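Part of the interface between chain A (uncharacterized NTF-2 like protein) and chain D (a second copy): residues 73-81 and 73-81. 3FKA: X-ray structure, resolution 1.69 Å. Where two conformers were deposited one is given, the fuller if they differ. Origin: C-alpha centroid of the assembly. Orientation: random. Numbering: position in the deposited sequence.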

# COMPACT_ATOMS: atom_id res chain seq x y z
N ALA A 73 -15.57 -3.49 -1.52
CA ALA A 73 -14.74 -3.18 -0.36
C ALA A 73 -13.51 -2.43 -0.79
O ALA A 73 -13.05 -2.62 -1.91
CB ALA A 73 -14.31 -4.47 0.38
N ILE A 74 -13.04 -1.53 0.06
CA ILE A 74 -11.81 -0.80 -0.17
C ILE A 74 -10.71 -1.56 0.58
O ILE A 74 -10.80 -1.73 1.80
CB ILE A 74 -11.89 0.64 0.33
CG1 ILE A 74 -12.98 1.40 -0.46
CG2 ILE A 74 -10.52 1.34 0.24
CD1 ILE A 74 -13.29 2.80 0.09
N SER A 75 -9.70 -2.05 -0.15
CA SER A 75 -8.58 -2.78 0.46
C SER A 75 -7.45 -1.81 0.84
O SER A 75 -6.74 -2.06 1.84
CB SER A 75 -8.06 -3.86 -0.48
OG SER A 75 -9.11 -4.76 -0.80
N SER A 76 -7.23 -0.77 0.04
CA SER A 76 -6.20 0.22 0.34
C SER A 76 -6.46 1.56 -0.34
O SER A 76 -7.09 1.61 -1.40
CB SER A 76 -4.79 -0.25 -0.06
OG SER A 76 -4.58 -0.20 -1.47
N VAL A 77 -5.97 2.62 0.32
CA VAL A 77 -6.05 3.99 -0.15
C VAL A 77 -4.71 4.61 0.22
O VAL A 77 -4.29 4.51 1.39
CB VAL A 77 -7.11 4.85 0.57
CG1 VAL A 77 -7.13 6.27 -0.02
CG2 VAL A 77 -8.47 4.20 0.52
N SER A 78 -4.02 5.20 -0.76
CA SER A 78 -2.72 5.87 -0.58
C SER A 78 -2.79 7.24 -1.20
O SER A 78 -3.37 7.38 -2.28
CB SER A 78 -1.59 5.09 -1.23
OG SER A 78 -1.46 3.80 -0.67
N VAL A 79 -2.18 8.24 -0.56
CA VAL A 79 -2.19 9.62 -1.02
C VAL A 79 -0.83 10.28 -0.86
O VAL A 79 -0.17 10.07 0.16
CB VAL A 79 -3.18 10.45 -0.19
CG1 VAL A 79 -3.21 11.87 -0.68
CG2 VAL A 79 -4.59 9.83 -0.25
N GLN A 80 -0.37 10.97 -1.91
CA GLN A 80 0.85 11.76 -1.89
C GLN A 80 0.43 13.08 -2.53
O GLN A 80 0.18 13.14 -3.72
CB GLN A 80 2.00 11.09 -2.64
CG GLN A 80 2.60 9.88 -1.93
CD GLN A 80 3.35 10.24 -0.66
OE1 GLN A 80 4.12 11.19 -0.64
NE2 GLN A 80 3.14 9.49 0.39
N GLY A 81 0.30 14.12 -1.72
CA GLY A 81 -0.12 15.41 -2.24
C GLY A 81 -1.47 15.32 -2.94
O GLY A 81 -2.44 14.85 -2.36
N ALA D 73 -0.09 13.70 8.16
CA ALA D 73 -0.81 13.24 6.98
C ALA D 73 -0.96 11.74 6.99
O ALA D 73 -0.09 11.07 7.51
CB ALA D 73 -0.06 13.66 5.72
N ILE D 74 -2.07 11.23 6.47
CA ILE D 74 -2.31 9.81 6.33
C ILE D 74 -1.85 9.51 4.91
O ILE D 74 -2.50 9.92 3.94
CB ILE D 74 -3.78 9.39 6.49
CG1 ILE D 74 -4.23 9.59 7.92
CG2 ILE D 74 -3.99 7.92 6.13
CD1 ILE D 74 -5.70 9.21 8.14
N SER D 75 -0.73 8.81 4.79
CA SER D 75 -0.17 8.47 3.49
C SER D 75 -0.76 7.21 2.92
O SER D 75 -0.77 7.07 1.70
CB SER D 75 1.34 8.32 3.56
OG SER D 75 1.91 9.59 3.78
N SER D 76 -1.18 6.28 3.78
CA SER D 76 -1.77 5.04 3.33
C SER D 76 -2.59 4.35 4.42
O SER D 76 -2.25 4.46 5.61
CB SER D 76 -0.69 4.10 2.80
OG SER D 76 -1.24 2.93 2.23
N VAL D 77 -3.66 3.66 4.02
CA VAL D 77 -4.53 2.92 4.91
C VAL D 77 -4.88 1.63 4.16
O VAL D 77 -5.31 1.71 3.03
CB VAL D 77 -5.86 3.64 5.21
CG1 VAL D 77 -6.77 2.79 6.13
CG2 VAL D 77 -5.61 5.01 5.84
N SER D 78 -4.67 0.47 4.78
CA SER D 78 -5.01 -0.83 4.18
C SER D 78 -5.81 -1.57 5.22
O SER D 78 -5.47 -1.51 6.41
CB SER D 78 -3.78 -1.65 3.82
OG SER D 78 -2.97 -1.02 2.86
N VAL D 79 -6.88 -2.23 4.77
CA VAL D 79 -7.80 -2.99 5.63
C VAL D 79 -8.12 -4.36 5.05
O VAL D 79 -8.40 -4.48 3.84
CB VAL D 79 -9.14 -2.24 5.82
CG1 VAL D 79 -10.10 -3.03 6.70
CG2 VAL D 79 -8.89 -0.87 6.45
N GLN D 80 -8.06 -5.37 5.91
CA GLN D 80 -8.42 -6.75 5.59
C GLN D 80 -9.18 -7.24 6.80
O GLN D 80 -8.60 -7.49 7.84
CB GLN D 80 -7.21 -7.65 5.31
CG GLN D 80 -6.46 -7.32 4.03
CD GLN D 80 -7.25 -7.66 2.78
OE1 GLN D 80 -7.93 -8.69 2.73
NE2 GLN D 80 -7.16 -6.81 1.75
N GLY D 81 -10.50 -7.32 6.68
CA GLY D 81 -11.36 -7.79 7.80
C GLY D 81 -11.18 -6.91 9.02
O GLY D 81 -11.35 -5.70 8.94
O HOH W 1 -10.99 -4.55 2.77
O HOH W 2 -5.53 -4.56 2.22
O HOH W 3 0.63 11.72 2.24
O HOH W 4 1.39 7.21 -0.11

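Two copies of strand 73-80 pair antiparallel, their N-to-C directions 158° apart, about a centre at which Val77(A) faces Val77(D). That central pair is joined by two hydrogen bonds, Val77(A) N to Val77(D) O at 2.9 Å and Val77(D) N to Val77(A) O at 2.8 Å. The next hydrogen bonds outward are Val79(D) N to Ser75(A) O and Val79(A) N to Ser75(D) O, each 2.9 Å. In the non-hydrogen-bonded pairs between them the CA atoms draw together, to 4.2 Å for the CA atoms of Ser76(A) and Ser78(D) and 4.1 Å for those of Ser78(A) and Ser76(D). The same carbonyls also receive CA-H...O contacts, as in Ser76(A) CA to Val77(D) O and Ser78(A) CA to Ser75(D) O, both 3.2 Å.

Side chains of Ser76 and Ser78 from both chains share one face of the sheet, and here the symmetry breaks. Both Ser78 side chains are m, whereas Ser76(D) is t and Ser76(A) is p in the conformers given; each Ser76 was deposited with two. The t rotamer brings Ser76(D) OG within 3.0 Å of Ser78(A) OG, a hydrogen bond in which either hydroxyl could be the donor. At the other pair the p rotamer swings Ser76(A) OG away from its partner, so that the closest approach is Ser76(A) CB to Ser78(D) OG, 3.5 Å, and no hydrogen bond links the two side chains. Val77(A) and Val77(D) point to the opposite face, both buried and t in the conformers given, with their CB atoms 5.0 Å apart and their methyls farther from each other.

Ser75 departs from extended geometry, with phi/psi of -91/-36 in chain A and -85/-30 in chain D, yet its carbonyl still reaches the partner strand. Its side chain is m in both copies, and OG comes near the partner glutamine without a direct hydrogen bond: Ser75(A) OG lies 3.8 Å from Gln80(D) NE2, and Ser75(D) OG 3.6 Å from Gln80(A) NE2. Each Gln80 starts sideways, but m settings at chi1 and chi2 fold the chain so that its amide comes nearer the other strand. Water instead ties each Gln80 amide to the Ser75 carbonyl of the other chain. Water 2 accepts from Gln80(D) NE2 and donates to Ser75(A) O, both at 2.8 Å; water 4 repeats the bridge from Gln80(A) NE2, 2.9 Å, to Ser75(D) O, 2.8 Å. Water 1 donates to Ile74(A) O at 3.0 Å and Val79(D) O at 2.8 Å, while water 3 joins Val79(A) O, 2.8 Å, to Ser75(D) OG, 2.9 Å. Ile74, m then t in both copies, leads its end away from the partner strand.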